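Local coordinates for protein sulfoquinovosidase (Escherichia coli, PDB 5AEG) that hydrolyses the alpha-glycosidic bond of sulfoquinovosyl diacylglycerides and simpler sulfoquinovosides, releasing sulfoquinovose that the bacterium degrades for carbon and sulfur, at residues 237-240 and 241-245; 616-620 and 621-625. All blocks are in the same frame, centred on the assembly; numbering follows the deposited sequence.

Overall arrangement
The two contacts lie in series along a single chain, in different parts of this family 31 glycoside hydrolase. Contact 1 comes first, closing helix 232-243, which packs on strand 193-197 of the N-terminal beta region and stands in the chain segment leading to strand 257-260 of the catalytic barrel. Contact 2 belongs to the C-terminal beta domain, in the loop between strands 613-615 and 625-630. The centres of contact 1 and contact 2 are about 36 Å apart and the nearest atoms of the two contacts about 23 Å, so they do not touch. Contact 2 alone joins two domains, since its loop packs on helix 518-528 of the barrel domain. Both lie away from the annotated active-site and calcium residues.

Contact 1 of 2, residues 237-240 and 241-245; sequences EKLT and ALLGR
The edge of the Arg245 guanidinium group faces the polar atoms of the last helical turns, with Thr240 OG1, the Glu237 carbonyl and a water all close to its plane. NE of Arg245 donates to Thr240 OG1 at 3.0 Å, a fairly straight bond, and NH2 of Arg245 donates to Glu237 O at 2.9 Å. Two bonds from one flat group fix its rotation. Glu237 O thereby accepts twice, since Ala241 N reaches it from the other face of the carbonyl plane at 3.0 Å. The Glu237 carboxylate makes no direct bond to the arginine: OE2 stands 4.5 Å from Arg245 NH2, well out of the guanidinium plane, and the water bridges these two atoms. With chi1 59°, Thr240 OG1 sits between the backbone N and the carbonyl carbon and reaches Leu236 O, one turn back, as well as Arg245 NE. Threonine suits this place because its hydroxyl can donate to the carbonyl while accepting from Arg245. Were this arginine an alanine, Thr240 OG1 and Glu237 O would each probably lose a donor, and the water on Glu237 OE2 its second partner. This is a helix C-terminus ended by glycine: Gly244 N still bonds to Thr240 O at 2.9 Å, but its phi is positive (134°), and a side chain there would jam against the preceding carbonyl oxygen. On another side of the helix, Leu239 CD1 meets Leu243 CD1 at 3.6 Å, one turn apart, and the pair packs against Tyr194 and His196 of strand 193-197.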
loop_
_atom_site.group_PDB
_atom_site.type_symbol
_atom_site.label_atom_id
_atom_site.label_comp_id
_atom_site.label_asym_id
_atom_site.label_seq_id
_atom_site.Cartn_x
_atom_site.Cartn_y
_atom_site.Cartn_z
ATOM N N GLU A 237 11.486 11.418 -7.824
ATOM C CA GLU A 237 10.944 12.294 -8.839
ATOM C C GLU A 237 10.868 11.583 -10.211
ATOM O O GLU A 237 9.853 11.669 -10.870
ATOM C CB GLU A 237 11.727 13.623 -8.920
ATOM C CG GLU A 237 11.119 14.562 -9.943
ATOM C CD GLU A 237 11.818 15.908 -10.022
ATOM O OE1 GLU A 237 12.973 16.023 -9.559
ATOM O OE2 GLU A 237 11.204 16.831 -10.592
ATOM N N LYS A 238 11.915 10.881 -10.616
ATOM C CA LYS A 238 11.877 10.139 -11.887
ATOM C C LYS A 238 10.886 9.011 -11.839
ATOM O O LYS A 238 10.073 8.829 -12.733
ATOM C CB LYS A 238 13.281 9.633 -12.242
ATOM C CG LYS A 238 14.129 10.834 -12.696
ATOM C CD LYS A 238 15.574 10.441 -12.863
ATOM C CE LYS A 238 16.471 11.673 -13.166
ATOM N NZ LYS A 238 17.752 11.119 -13.675
ATOM N N LEU A 239 10.853 8.308 -10.700
ATOM C CA LEU A 239 9.963 7.147 -10.618
ATOM C C LEU A 239 8.517 7.538 -10.688
ATOM O O LEU A 239 7.669 6.872 -11.405
ATOM C CB LEU A 239 10.271 6.304 -9.349
ATOM C CG LEU A 239 9.379 5.063 -9.143
ATOM C CD1 LEU A 239 9.549 4.014 -10.273
ATOM C CD2 LEU A 239 9.792 4.405 -7.848
ATOM N N THR A 240 8.171 8.604 -9.989
ATOM C CA THR A 240 6.831 9.122 -10.046
ATOM C C THR A 240 6.462 9.846 -11.368
ATOM O O THR A 240 5.272 9.931 -11.689
ATOM C CB THR A 240 6.476 10.046 -8.833
ATOM O OG1 THR A 240 7.373 11.151 -8.768
ATOM C CG2 THR A 240 6.589 9.258 -7.485
ATOM N N ALA A 241 7.445 10.379 -12.099
ATOM C CA ALA A 241 7.151 10.841 -13.507
ATOM C C ALA A 241 6.723 9.683 -14.372
ATOM O O ALA A 241 5.887 9.849 -15.212
ATOM C CB ALA A 241 8.384 11.559 -14.118
ATOM N N LEU A 242 7.190 8.494 -14.047
ATOM C CA LEU A 242 6.823 7.271 -14.746
ATOM C C LEU A 242 5.488 6.709 -14.271
ATOM O O LEU A 242 4.612 6.407 -15.057
ATOM C CB LEU A 242 7.916 6.234 -14.563
ATOM C CG LEU A 242 7.613 4.882 -15.231
ATOM C CD1 LEU A 242 7.374 4.989 -16.723
ATOM C CD2 LEU A 242 8.707 3.876 -14.931
ATOM N N LEU A 243 5.320 6.567 -12.971
ATOM C CA LEU A 243 4.132 5.856 -12.439
ATOM C C LEU A 243 2.935 6.706 -12.157
ATOM O O LEU A 243 1.804 6.202 -12.133
ATOM C CB LEU A 243 4.501 5.130 -11.183
ATOM C CG LEU A 243 5.709 4.155 -11.161
ATOM C CD1 LEU A 243 5.995 3.687 -9.722
ATOM C CD2 LEU A 243 5.522 3.000 -12.082
ATOM N N GLY A 244 3.169 7.960 -11.776
ATOM C CA GLY A 244 2.081 8.830 -11.328
ATOM C C GLY A 244 2.453 9.567 -10.047
ATOM O O GLY A 244 3.291 9.054 -9.282
ATOM N N ARG A 245 1.842 10.752 -9.864
ATOM C CA ARG A 245 1.875 11.519 -8.631
ATOM C C ARG A 245 0.475 11.717 -8.102
ATOM O O ARG A 245 -0.466 11.816 -8.860
ATOM C CB ARG A 245 2.522 12.859 -8.828
ATOM C CG ARG A 245 3.976 12.703 -9.130
ATOM C CD ARG A 245 4.794 13.974 -9.328
ATOM N NE ARG A 245 6.148 13.675 -9.764
ATOM C CZ ARG A 245 6.766 14.244 -10.789
ATOM N NH1 ARG A 245 6.204 15.254 -11.429
ATOM N NH2 ARG A 245 7.946 13.829 -11.137
HETATM O O HOH W 1 9.675 15.137 -12.897
#

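Contact 2 of 2, residues 616-620 and 621-625; sequences APVHE and EGRSD
Arg623 doubles back on itself to hold two carboxylates at once, one on each side of it in the sequence. Its first three torsions all lie near -60°, and this bent chain brings the guanidinium group between Glu620 and Asp625 instead of sending it straight out. NH1 of Arg623 donates to Glu620 OE1 at 2.8 Å, while NH2 of Arg623 donates to Asp625 OD1 at 2.9 Å. Both bonds are fairly straight, and both acceptors lie close to the guanidinium plane, at its edge, yet each carboxylate oxygen is met from above its own plane. The planes of the Glu620 carboxylate and the guanidinium stand 42° apart. An arginine suits this place because its separate terminal nitrogens can serve two acids, whose negative charges would favour its positive one.

The aliphatic part of the arginine is used as well. Its CB rests against CG1 of Val618 at 4.0 Å, and its CG lies 3.9 Å from Glu620 CB. Val618 and Arg623 also touch Arg523 of helix 518-528, so the loop packs on the barrel domain through these side chains. A water bridges the two backbones: it donates to Glu620 O at 2.7 Å and accepts a longer bond from Arg623 N at 3.3 Å. Gly622, whose phi is positive (74°), readily takes up the conformation needed here, and its N bonds to the Glu519 carboxylate of the same helix.

The backbone angles of Glu621 and Gly622 are those of a type II beta turn, here opened by the water and spanned by a three-residue salt-bridge network, in the loop that leads into strand 625-630 of the C-terminal beta domain.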
loop_
_atom_site.group_PDB
_atom_site.type_symbol
_atom_site.label_atom_id
_atom_site.label_comp_id
_atom_site.label_asym_id
_atom_site.label_seq_id
_atom_site.Cartn_x
_atom_site.Cartn_y
_atom_site.Cartn_z
ATOM N N ALA A 616 10.028 8.014 15.991
ATOM C CA ALA A 616 10.273 6.611 16.220
ATOM C C ALA A 616 9.178 6.110 17.143
ATOM O O ALA A 616 9.306 6.146 18.348
ATOM C CB ALA A 616 11.631 6.371 16.802
ATOM N N PRO A 617 8.076 5.649 16.576
ATOM C CA PRO A 617 6.927 5.255 17.395
ATOM C C PRO A 617 7.171 4.108 18.359
ATOM O O PRO A 617 7.800 3.105 18.015
ATOM C CB PRO A 617 5.834 4.886 16.355
ATOM C CG PRO A 617 6.345 5.284 15.056
ATOM C CD PRO A 617 7.855 5.463 15.147
ATOM N N VAL A 618 6.666 4.227 19.584
ATOM C CA VAL A 618 6.753 3.157 20.502
ATOM C C VAL A 618 5.853 2.022 19.976
ATOM O O VAL A 618 4.678 2.216 19.831
ATOM C CB VAL A 618 6.327 3.631 21.956
ATOM C CG1 VAL A 618 6.249 2.484 22.947
ATOM C CG2 VAL A 618 7.341 4.686 22.421
ATOM N N HIS A 619 6.399 0.845 19.743
ATOM C CA HIS A 619 5.628 -0.298 19.166
ATOM C C HIS A 619 5.616 -1.531 20.066
ATOM O O HIS A 619 5.170 -2.602 19.668
ATOM C CB HIS A 619 6.054 -0.594 17.737
ATOM C CG HIS A 619 7.481 -1.029 17.598
ATOM N ND1 HIS A 619 7.992 -2.227 18.083
ATOM C CD2 HIS A 619 8.515 -0.400 17.011
ATOM C CE1 HIS A 619 9.270 -2.304 17.776
ATOM N NE2 HIS A 619 9.603 -1.208 17.128
ATOM N N GLU A 620 6.020 -1.355 21.328
ATOM C CA GLU A 620 5.998 -2.429 22.347
ATOM C C GLU A 620 5.120 -2.032 23.531
ATOM O O GLU A 620 5.106 -0.860 23.897
ATOM C CB GLU A 620 7.420 -2.737 22.854
ATOM C CG GLU A 620 8.353 -3.368 21.844
ATOM C CD GLU A 620 9.788 -3.384 22.281
ATOM O OE1 GLU A 620 10.130 -3.066 23.443
ATOM O OE2 GLU A 620 10.604 -3.723 21.442
ATOM N N GLU A 621 4.500 -3.034 24.158
ATOM C CA GLU A 621 3.661 -2.933 25.328
ATOM C C GLU A 621 4.521 -2.599 26.569
ATOM O O GLU A 621 5.624 -3.102 26.674
ATOM C CB GLU A 621 2.978 -4.318 25.553
ATOM C CG GLU A 621 1.696 -4.250 26.365
ATOM C CD GLU A 621 1.024 -5.592 26.624
ATOM O OE1 GLU A 621 1.313 -6.600 25.976
ATOM O OE2 GLU A 621 0.178 -5.627 27.528
ATOM N N GLY A 622 4.011 -1.771 27.480
ATOM C CA GLY A 622 4.603 -1.610 28.806
ATOM C C GLY A 622 5.883 -0.825 28.811
ATOM O O GLY A 622 6.637 -0.875 29.737
ATOM N N ARG A 623 6.132 0.009 27.838
ATOM C CA ARG A 623 7.375 0.785 27.830
ATOM C C ARG A 623 7.221 2.102 28.557
ATOM O O ARG A 623 6.178 2.721 28.462
ATOM C CB ARG A 623 7.827 1.102 26.388
ATOM C CG ARG A 623 8.183 -0.132 25.585
ATOM C CD ARG A 623 9.347 -0.978 26.149
ATOM N NE ARG A 623 10.550 -0.160 26.210
ATOM C CZ ARG A 623 11.639 -0.232 25.463
ATOM N NH1 ARG A 623 11.810 -1.141 24.516
ATOM N NH2 ARG A 623 12.629 0.651 25.703
ATOM N N SER A 624 8.268 2.518 29.270
ATOM C CA SER A 624 8.342 3.853 29.844
ATOM C C SER A 624 9.429 4.701 29.139
ATOM O O SER A 624 9.496 5.970 29.268
ATOM C CB SER A 624 8.562 3.696 31.368
ATOM O OG SER A 624 9.868 3.285 31.575
ATOM N N ASP A 625 10.238 4.045 28.314
ATOM C CA ASP A 625 11.246 4.754 27.513
ATOM C C ASP A 625 11.361 4.046 26.104
ATOM O O ASP A 625 10.692 3.058 25.862
ATOM C CB ASP A 625 12.593 4.770 28.264
ATOM C CG ASP A 625 13.158 3.381 28.541
ATOM O OD1 ASP A 625 12.665 2.332 28.121
ATOM O OD2 ASP A 625 14.186 3.318 29.210
HETATM O O HOH W 2 3.977 0.996 25.550
#